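Long-range contact in Uly1 (Catenovulum maritimum, PDB 7DRQ), which is a calcium-binding polysaccharide lyase of family 24 that cleaves ulvan, a polysaccharide of green seaweeds: residues Lys254-Met266 / Ile273-Asp285. Numbering follows the deposited sequence.
Sequences KGEIKNWSIYGKM and IRIGFQRRFNLPD. With CA (calcium ion), chain E.
Ser-261, Tyr-263 and Lys-265 pair through both N and O with Arg-280, Gln-278 and Gly-276, six backbone hydrogen bonds that zip two antiparallel strands into a hairpin. Gly-264 and Phe-277 form a non-hydrogen-bonded pair so close, CA to CA 3.8 Å, that a CB on Gly-264 would clash.

Among the apolar contacts, Ile-262 lays CD1 over one face of the Phe-277 ring, 3.7 Å from its centroid, and Trp-260 CZ3 meets Phe-277 CE2 at 3.9 Å.

On the other face of the sheet, with CG anti to the backbone N (chi1 -175°) and the chain bent at chi3, Arg-280 brings its guanidinium flat beneath Tyr-263 OH, Arg-280 CZ 3.1 Å from Tyr-263 OH, an approach over the face rather than a hydrogen bond. Glu-256, in the loop leading to the first strand, faces Arg-279 near the end of the second: Glu-256 OE2 and Arg-279 NH1 make a long salt bridge of 4.0 Å, filled in by two waters that each donate to OE2 and accept from NH1. The Phe-281 ring turns its edge to the Glu-256 chain, which crosses it at about a right angle, Phe-281 CZ 3.8 Å from Glu-256 CD. An alanine in place of Glu-256 would probably leave both waters without their acceptor and uncover the Phe-281 edge. Lys-258 NZ bonds weakly to Phe-281 O; further on, Leu-283 O and Asp-285 OD1 bind calcium, with Phe-287 and four waters.

The hairpin belongs to one antiparallel sheet of a beta-propeller-type domain: strand 290-298 flanks 272-280, its Asp-291 salt-bridging Arg-279, while Ile-262 and Met-266 pack on strand 225-234 of the preceding sheet.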
ATOM      1  N   LYS A 254      18.066 -13.694 -17.675  1.00 16.94           N
ATOM      2  CA  LYS A 254      17.004 -13.662 -18.669  1.00 18.02           C
ATOM      3  C   LYS A 254      17.118 -12.473 -19.609  1.00 15.54           C
ATOM      4  O   LYS A 254      16.200 -12.234 -20.400  1.00 17.99           O
ATOM      5  CB  LYS A 254      15.638 -13.676 -17.968  1.00 16.51           C
ATOM      6  CG  LYS A 254      15.482 -14.873 -17.050  1.00 17.61           C
ATOM      7  CD  LYS A 254      14.115 -14.952 -16.390  1.00 15.19           C
ATOM      8  CE  LYS A 254      14.036 -16.187 -15.513  1.00 18.16           C
ATOM      9  NZ  LYS A 254      12.922 -16.135 -14.540  1.00 21.85           N
ATOM     10  N   GLY A 255      18.217 -11.725 -19.547  1.00 15.56           N
ATOM     11  CA  GLY A 255      18.416 -10.631 -20.474  1.00 17.03           C
ATOM     12  C   GLY A 255      18.944  -9.347 -19.860  1.00 15.32           C
ATOM     13  O   GLY A 255      19.470  -8.496 -20.580  1.00 17.43           O
ATOM     14  N   GLU A 256      18.808  -9.186 -18.547  1.00 12.42           N
ATOM     15  CA  GLU A 256      19.323  -8.004 -17.864  1.00 13.67           C
ATOM     16  C   GLU A 256      20.747  -8.262 -17.366  1.00 15.20           C
ATOM     17  O   GLU A 256      21.189  -9.405 -17.257  1.00 16.78           O
ATOM     18  CB  GLU A 256      18.400  -7.622 -16.698  1.00 12.03           C
ATOM     19  CG  GLU A 256      18.730  -6.284 -15.969  1.00 13.12           C
ATOM     20  CD  GLU A 256      18.818  -5.082 -16.899  1.00 16.80           C
ATOM     21  OE1 GLU A 256      19.819  -4.960 -17.642  1.00 15.57           O
ATOM     22  OE2 GLU A 256      17.890  -4.251 -16.883  1.00 15.58           O
ATOM     23  N   ILE A 257      21.471  -7.177 -17.062  1.00 15.74           N
ATOM     24  CA  ILE A 257      22.855  -7.347 -16.622  1.00 15.06           C
ATOM     25  C   ILE A 257      22.941  -8.039 -15.266  1.00 17.44           C
ATOM     26  O   ILE A 257      23.979  -8.630 -14.943  1.00 16.13           O
ATOM     27  CB  ILE A 257      23.598  -6.001 -16.573  1.00 18.04           C
ATOM     28  CG1 ILE A 257      22.893  -5.030 -15.622  1.00 16.24           C
ATOM     29  CG2 ILE A 257      23.724  -5.405 -17.960  1.00 17.83           C
ATOM     30  CD1 ILE A 257      23.738  -3.834 -15.231  1.00 20.72           C
ATOM     31  N   LYS A 258      21.861  -8.020 -14.487  1.00 12.86           N
ATOM     32  CA  LYS A 258      21.867  -8.436 -13.092  1.00 13.62           C
ATOM     33  C   LYS A 258      20.419  -8.554 -12.646  1.00 14.41           C
ATOM     34  O   LYS A 258      19.526  -7.945 -13.241  1.00 13.72           O
ATOM     35  CB  LYS A 258      22.624  -7.418 -12.219  1.00 15.82           C
ATOM     36  CG  LYS A 258      22.785  -7.761 -10.745  1.00 22.37           C
ATOM     37  CD  LYS A 258      23.274  -6.541 -10.002  1.00 13.17           C
ATOM     38  CE  LYS A 258      23.586  -6.813  -8.526  1.00 19.21           C
ATOM     39  NZ  LYS A 258      22.491  -7.471  -7.792  1.00 28.73           N
ATOM     40  N   ASN A 259      20.193  -9.340 -11.598  1.00 13.71           N
ATOM     41  CA  ASN A 259      18.896  -9.325 -10.936  1.00 12.82           C
ATOM     42  C   ASN A 259      18.588  -7.923 -10.413  1.00 12.58           C
ATOM     43  O   ASN A 259      19.486  -7.133 -10.137  1.00 12.47           O
ATOM     44  CB  ASN A 259      18.881 -10.312  -9.768  1.00 13.92           C
ATOM     45  CG  ASN A 259      18.931 -11.765 -10.215  1.00 11.57           C
ATOM     46  OD1 ASN A 259      18.761 -12.087 -11.398  1.00 12.32           O
ATOM     47  ND2 ASN A 259      19.178 -12.650  -9.260  1.00 14.92           N
ATOM     48  N   TRP A 260      17.295  -7.617 -10.265  1.00 10.80           N
ATOM     49  CA  TRP A 260      16.895  -6.344  -9.669  1.00 11.40           C
ATOM     50  C   TRP A 260      15.594  -6.551  -8.910  1.00  9.23           C
ATOM     51  O   TRP A 260      14.980  -7.615  -8.978  1.00 11.23           O
ATOM     52  CB  TRP A 260      16.751  -5.236 -10.724  1.00 11.45           C
ATOM     53  CG  TRP A 260      15.835  -5.542 -11.897  1.00 11.91           C
ATOM     54  CD1 TRP A 260      16.092  -6.378 -12.954  1.00 12.77           C
ATOM     55  CD2 TRP A 260      14.523  -5.001 -12.129  1.00 12.89           C
ATOM     56  NE1 TRP A 260      15.024  -6.385 -13.826  1.00 13.26           N
ATOM     57  CE2 TRP A 260      14.048  -5.555 -13.339  1.00 12.32           C
ATOM     58  CE3 TRP A 260      13.707  -4.109 -11.431  1.00 13.36           C
ATOM     59  CZ2 TRP A 260      12.796  -5.231 -13.868  1.00 12.47           C
ATOM     60  CZ3 TRP A 260      12.456  -3.799 -11.958  1.00 11.45           C
ATOM     61  CH2 TRP A 260      12.014  -4.361 -13.156  1.00 12.89           C
ATOM     62  N   SER A 261      15.197  -5.528  -8.149  1.00 10.43           N
ATOM     63  CA  SER A 261      13.959  -5.535  -7.381  1.00 10.13           C
ATOM     64  C   SER A 261      13.182  -4.259  -7.681  1.00 10.70           C
ATOM     65  O   SER A 261      13.745  -3.248  -8.107  1.00 13.61           O
ATOM     66  CB  SER A 261      14.234  -5.651  -5.876  1.00 14.30           C
ATOM     67  OG  SER A 261      13.039  -5.986  -5.182  1.00 22.12           O
ATOM     68  N   ILE A 262      11.878  -4.302  -7.444  1.00 11.86           N
ATOM     69  CA  ILE A 262      10.961  -3.303  -7.980  1.00 11.48           C
ATOM     70  C   ILE A 262      10.229  -2.629  -6.826  1.00 13.17           C
ATOM     71  O   ILE A 262       9.706  -3.304  -5.932  1.00 12.79           O
ATOM     72  CB  ILE A 262       9.987  -3.940  -8.994  1.00 14.40           C
ATOM     73  CG1 ILE A 262       8.970  -2.918  -9.517  1.00 13.40           C
ATOM     74  CG2 ILE A 262       9.299  -5.187  -8.395  1.00 11.68           C
ATOM     75  CD1 ILE A 262       8.259  -3.404 -10.778  1.00 10.47           C
ATOM     76  N   TYR A 263      10.234  -1.295  -6.830  1.00 13.06           N
ATOM     77  CA  TYR A 263       9.710  -0.473  -5.740  1.00 13.98           C
ATOM     78  C   TYR A 263       8.671   0.460  -6.348  1.00 12.21           C
ATOM     79  O   TYR A 263       9.021   1.504  -6.905  1.00 13.26           O
ATOM     80  CB  TYR A 263      10.836   0.304  -5.043  1.00 12.51           C
ATOM     81  CG  TYR A 263      11.707  -0.596  -4.207  1.00 14.92           C
ATOM     82  CD1 TYR A 263      12.667  -1.408  -4.800  1.00 12.34           C
ATOM     83  CD2 TYR A 263      11.552  -0.660  -2.827  1.00 17.46           C
ATOM     84  CE1 TYR A 263      13.451  -2.252  -4.037  1.00 14.19           C
ATOM     85  CE2 TYR A 263      12.335  -1.501  -2.058  1.00 14.35           C
ATOM     86  CZ  TYR A 263      13.277  -2.294  -2.671  1.00 16.23           C
ATOM     87  OH  TYR A 263      14.052  -3.134  -1.919  1.00 15.32           O
ATOM     88  N   GLY A 264       7.402   0.086  -6.252  1.00 14.95           N
ATOM     89  CA  GLY A 264       6.369   0.898  -6.857  1.00 16.36           C
ATOM     90  C   GLY A 264       5.004   0.318  -6.578  1.00 15.57           C
ATOM     91  O   GLY A 264       4.834  -0.532  -5.700  1.00 17.52           O
ATOM     92  N   LYS A 265       4.028   0.784  -7.345  1.00 12.08           N
ATOM     93  CA  LYS A 265       2.650   0.391  -7.092  1.00 13.29           C
ATOM     94  C   LYS A 265       1.877   0.402  -8.397  1.00 13.47           C
ATOM     95  O   LYS A 265       2.050   1.309  -9.221  1.00 11.04           O
ATOM     96  CB  LYS A 265       1.989   1.328  -6.082  1.00 16.52           C
ATOM     97  CG  LYS A 265       0.660   0.799  -5.548  1.00 24.71           C
ATOM     98  CD  LYS A 265       0.248   1.513  -4.265  1.00 29.10           C
ATOM     99  CE  LYS A 265       1.365   1.528  -3.246  1.00 32.96           C
ATOM    100  NZ  LYS A 265       0.901   2.198  -1.995  1.00 32.36           N
HETATM  101  N   MSE A 266       1.047  -0.623  -8.582  1.00 12.02           N
HETATM  102  CA  MSE A 266       0.081  -0.653  -9.660  1.00 10.32           C
HETATM  103  C   MSE A 266      -1.177   0.043  -9.184  1.00 12.31           C
HETATM  104  O   MSE A 266      -1.535  -0.037  -8.001  1.00 11.25           O
HETATM  105  CB  MSE A 266      -0.254  -2.092 -10.080  1.00 12.32           C
HETATM  106  CG  MSE A 266       0.941  -2.894 -10.478  1.00 12.21           C
HETATM  107 SE   MSE A 266       0.361  -4.684 -11.071  0.70 18.56          SE
HETATM  108  CE  MSE A 266      -1.203  -4.255 -11.919  1.00  7.37           C
ATOM    109  N   ILE A 273      -5.255  -0.275 -16.107  1.00 11.98           N
ATOM    110  CA  ILE A 273      -4.305  -0.805 -15.142  1.00 10.42           C
ATOM    111  C   ILE A 273      -2.911  -0.333 -15.536  1.00 11.65           C
ATOM    112  O   ILE A 273      -2.499  -0.506 -16.685  1.00 10.43           O
ATOM    113  CB  ILE A 273      -4.389  -2.337 -15.108  1.00 10.11           C
ATOM    114  CG1 ILE A 273      -5.722  -2.766 -14.502  1.00 13.04           C
ATOM    115  CG2 ILE A 273      -3.242  -2.919 -14.336  1.00 10.50           C
ATOM    116  CD1 ILE A 273      -6.059  -4.229 -14.761  1.00 13.40           C
ATOM    117  N   ARG A 274      -2.198   0.306 -14.602  1.00 11.83           N
ATOM    118  CA  ARG A 274      -0.863   0.836 -14.885  1.00  8.66           C
ATOM    119  C   ARG A 274       0.052   0.609 -13.687  1.00 13.07           C
ATOM    120  O   ARG A 274      -0.380   0.190 -12.612  1.00 13.52           O
ATOM    121  CB  ARG A 274      -0.899   2.337 -15.237  1.00 11.26           C
ATOM    122  CG  ARG A 274      -2.194   2.830 -15.874  1.00 11.67           C
ATOM    123  CD  ARG A 274      -2.139   4.314 -16.262  1.00 11.90           C
ATOM    124  NE  ARG A 274      -3.395   4.721 -16.895  1.00  9.80           N
ATOM    125  CZ  ARG A 274      -3.494   5.252 -18.115  1.00  8.88           C
ATOM    126  NH1 ARG A 274      -2.402   5.483 -18.843  1.00 10.70           N
ATOM    127  NH2 ARG A 274      -4.693   5.562 -18.603  1.00 10.00           N
ATOM    128  N   ILE A 275       1.344   0.882 -13.880  1.00  9.24           N
ATOM    129  CA  ILE A 275       2.323   0.760 -12.805  1.00 12.60           C
ATOM    130  C   ILE A 275       3.349   1.882 -12.923  1.00 11.08           C
ATOM    131  O   ILE A 275       3.721   2.294 -14.027  1.00 10.98           O
ATOM    132  CB  ILE A 275       3.008  -0.626 -12.836  1.00 12.55           C
ATOM    133  CG1 ILE A 275       3.798  -0.882 -11.544  1.00 11.15           C
ATOM    134  CG2 ILE A 275       3.878  -0.751 -14.087  1.00 12.98           C
ATOM    135  CD1 ILE A 275       4.369  -2.311 -11.441  1.00 14.46           C
ATOM    136  N   GLY A 276       3.771   2.402 -11.782  1.00 11.68           N
ATOM    137  CA  GLY A 276       4.935   3.271 -11.719  1.00 10.57           C
ATOM    138  C   GLY A 276       5.869   2.716 -10.669  1.00  8.73           C
ATOM    139  O   GLY A 276       5.424   2.178  -9.656  1.00 10.17           O
ATOM    140  N   PHE A 277       7.171   2.806 -10.933  1.00  9.84           N
ATOM    141  CA  PHE A 277       8.089   2.188  -9.987  1.00 12.02           C
ATOM    142  C   PHE A 277       9.488   2.760 -10.151  1.00 11.49           C
ATOM    143  O   PHE A 277       9.803   3.433 -11.135  1.00 10.40           O
ATOM    144  CB  PHE A 277       8.111   0.650 -10.146  1.00  9.32           C
ATOM    145  CG  PHE A 277       8.616   0.167 -11.476  1.00 11.25           C
ATOM    146  CD1 PHE A 277       7.739  -0.016 -12.538  1.00 11.00           C
ATOM    147  CD2 PHE A 277       9.964  -0.154 -11.656  1.00 11.23           C
ATOM    148  CE1 PHE A 277       8.194  -0.480 -13.767  1.00 11.30           C
ATOM    149  CE2 PHE A 277      10.431  -0.628 -12.892  1.00 13.30           C
ATOM    150  CZ  PHE A 277       9.541  -0.795 -13.941  1.00 11.80           C
ATOM    151  N   GLN A 278      10.313   2.499  -9.140  1.00 10.71           N
ATOM    152  CA  GLN A 278      11.755   2.676  -9.212  1.00  8.23           C
ATOM    153  C   GLN A 278      12.423   1.320  -9.016  1.00 10.68           C
ATOM    154  O   GLN A 278      11.802   0.357  -8.569  1.00 12.31           O
ATOM    155  CB  GLN A 278      12.237   3.707  -8.169  1.00 10.89           C
ATOM    156  CG  GLN A 278      11.455   5.017  -8.301  1.00  8.80           C
ATOM    157  CD  GLN A 278      12.022   6.162  -7.475  1.00 10.38           C
ATOM    158  OE1 GLN A 278      11.766   6.268  -6.272  1.00 10.39           O
ATOM    159  NE2 GLN A 278      12.791   7.030  -8.123  1.00 10.04           N
ATOM    160  N   ARG A 279      13.699   1.245  -9.362  1.00  9.57           N
ATOM    161  CA  ARG A 279      14.412  -0.022  -9.427  1.00 10.92           C
ATOM    162  C   ARG A 279      15.519  -0.031  -8.379  1.00 12.49           C
ATOM    163  O   ARG A 279      16.149   0.997  -8.130  1.00 12.89           O
ATOM    164  CB  ARG A 279      14.994  -0.233 -10.836  1.00 12.11           C
ATOM    165  CG  ARG A 279      16.126  -1.264 -10.900  1.00 10.98           C
ATOM    166  CD  ARG A 279      16.684  -1.418 -12.324  1.00 11.78           C
ATOM    167  NE  ARG A 279      17.334  -0.196 -12.789  1.00 13.68           N
ATOM    168  CZ  ARG A 279      17.589   0.075 -14.071  1.00 15.94           C
ATOM    169  NH1 ARG A 279      17.265  -0.810 -15.001  1.00 11.95           N
ATOM    170  NH2 ARG A 279      18.210   1.203 -14.411  1.00 10.97           N
ATOM    171  N   ARG A 280      15.746  -1.174  -7.733  1.00 11.77           N
ATOM    172  CA  ARG A 280      16.935  -1.341  -6.913  1.00 10.91           C
ATOM    173  C   ARG A 280      17.805  -2.385  -7.589  1.00 11.94           C
ATOM    174  O   ARG A 280      17.402  -3.546  -7.710  1.00 11.12           O
ATOM    175  CB  ARG A 280      16.630  -1.759  -5.470  1.00 14.01           C
ATOM    176  CG  ARG A 280      17.911  -1.807  -4.613  1.00 10.33           C
ATOM    177  CD  ARG A 280      17.643  -2.161  -3.143  1.00 13.45           C
ATOM    178  NE  ARG A 280      16.776  -1.191  -2.475  1.00 13.08           N
ATOM    179  CZ  ARG A 280      16.441  -1.246  -1.189  1.00 16.17           C
ATOM    180  NH1 ARG A 280      16.931  -2.204  -0.413  1.00 14.06           N
ATOM    181  NH2 ARG A 280      15.623  -0.332  -0.669  1.00 15.49           N
ATOM    182  N   PHE A 281      18.974  -2.013  -8.008  1.00 12.19           N
ATOM    183  CA  PHE A 281      19.866  -2.921  -8.682  1.00 13.16           C
ATOM    184  C   PHE A 281      20.914  -3.542  -7.757  1.00 13.98           C
ATOM    185  O   PHE A 281      21.456  -4.515  -8.084  1.00 13.09           O
ATOM    186  CB  PHE A 281      20.667  -2.176  -9.770  1.00 12.12           C
ATOM    187  CG  PHE A 281      20.360  -2.553 -11.176  1.00 15.73           C
ATOM    188  CD1 PHE A 281      20.231  -3.834 -11.560  1.00 15.97           C
ATOM    189  CD2 PHE A 281      20.278  -1.581 -12.154  1.00 23.52           C
ATOM    190  CE1 PHE A 281      19.957  -4.162 -12.851  1.00 16.73           C
ATOM    191  CE2 PHE A 281      20.033  -1.906 -13.468  1.00 27.35           C
ATOM    192  CZ  PHE A 281      19.872  -3.221 -13.814  1.00 26.80           C
ATOM    193  N   ASN A 282      21.207  -2.894  -6.655  1.00 11.77           N
ATOM    194  CA  ASN A 282      22.240  -3.367  -5.740  1.00 11.93           C
ATOM    195  C   ASN A 282      23.579  -3.517  -6.437  1.00 13.90           C
ATOM    196  O   ASN A 282      24.374  -4.395  -6.093  1.00 14.06           O
ATOM    197  CB  ASN A 282      21.842  -4.679  -5.076  1.00 14.53           C
ATOM    198  CG  ASN A 282      20.492  -4.588  -4.391  1.00 11.90           C
ATOM    199  OD1 ASN A 282      20.365  -3.985  -3.319  1.00 13.79           O
ATOM    200  ND2 ASN A 282      19.482  -5.186  -5.012  1.00 12.22           N
ATOM    201  N   LEU A 283      23.830  -2.689  -7.421  1.00 14.27           N
ATOM    202  CA  LEU A 283      25.186  -2.569  -7.936  1.00 12.46           C
ATOM    203  C   LEU A 283      26.029  -1.726  -6.990  1.00 17.65           C
ATOM    204  O   LEU A 283      25.521  -0.790  -6.366  1.00 13.70           O
ATOM    205  CB  LEU A 283      25.179  -1.905  -9.300  1.00 10.29           C
ATOM    206  CG  LEU A 283      24.515  -2.650 -10.441  1.00 11.30           C
ATOM    207  CD1 LEU A 283      24.119  -1.648 -11.515  1.00 15.31           C
ATOM    208  CD2 LEU A 283      25.488  -3.687 -10.986  1.00 15.71           C
ATOM    209  N   PRO A 284      27.329  -2.009  -6.878  1.00 14.42           N
ATOM    210  CA  PRO A 284      28.194  -1.094  -6.124  1.00 17.90           C
ATOM    211  C   PRO A 284      28.418   0.162  -6.949  1.00 19.07           C
ATOM    212  O   PRO A 284      29.255   0.180  -7.855  1.00 23.88           O
ATOM    213  CB  PRO A 284      29.485  -1.902  -5.918  1.00 13.96           C
ATOM    214  CG  PRO A 284      29.509  -2.870  -7.064  1.00 16.67           C
ATOM    215  CD  PRO A 284      28.070  -3.144  -7.455  1.00 15.15           C
ATOM    216  N   ASP A 285      27.641   1.201  -6.678  1.00 15.11           N
ATOM    217  CA  ASP A 285      27.603   2.354  -7.555  1.00 14.05           C
ATOM    218  C   ASP A 285      27.186   3.570  -6.737  1.00 15.61           C
ATOM    219  O   ASP A 285      27.168   3.534  -5.504  1.00 15.51           O
ATOM    220  CB  ASP A 285      26.664   2.102  -8.741  1.00 13.44           C
ATOM    221  CG  ASP A 285      25.215   1.859  -8.310  1.00 13.69           C
ATOM    222  OD1 ASP A 285      24.898   2.002  -7.108  1.00 14.30           O
ATOM    223  OD2 ASP A 285      24.401   1.502  -9.178  1.00 15.03           O
TER
HETATM  224 CA    CA E 603      23.804   0.505  -5.471  1.00 30.00          CA
HETATM  225  O   HOH W   1      16.223  -3.580 -15.037  1.00 12.37           O
HETATM  226  O   HOH W   2      17.255  -1.734 -17.936  1.00 16.19           O
HETATM  227  O   HOH W   3      19.893  -6.933  -7.256  1.00 15.84           O
HETATM  228  O   HOH W   4      21.482  -0.179  -4.793  1.00 14.50           O
HETATM  229  O   HOH W   5      22.601   0.125  -7.598  1.00 13.94           O
HETATM  230  O   HOH W   6      25.847   1.179  -4.110  1.00 16.29           O
HETATM  231  O   HOH W   7      23.972  -1.159  -3.877  1.00 16.39           O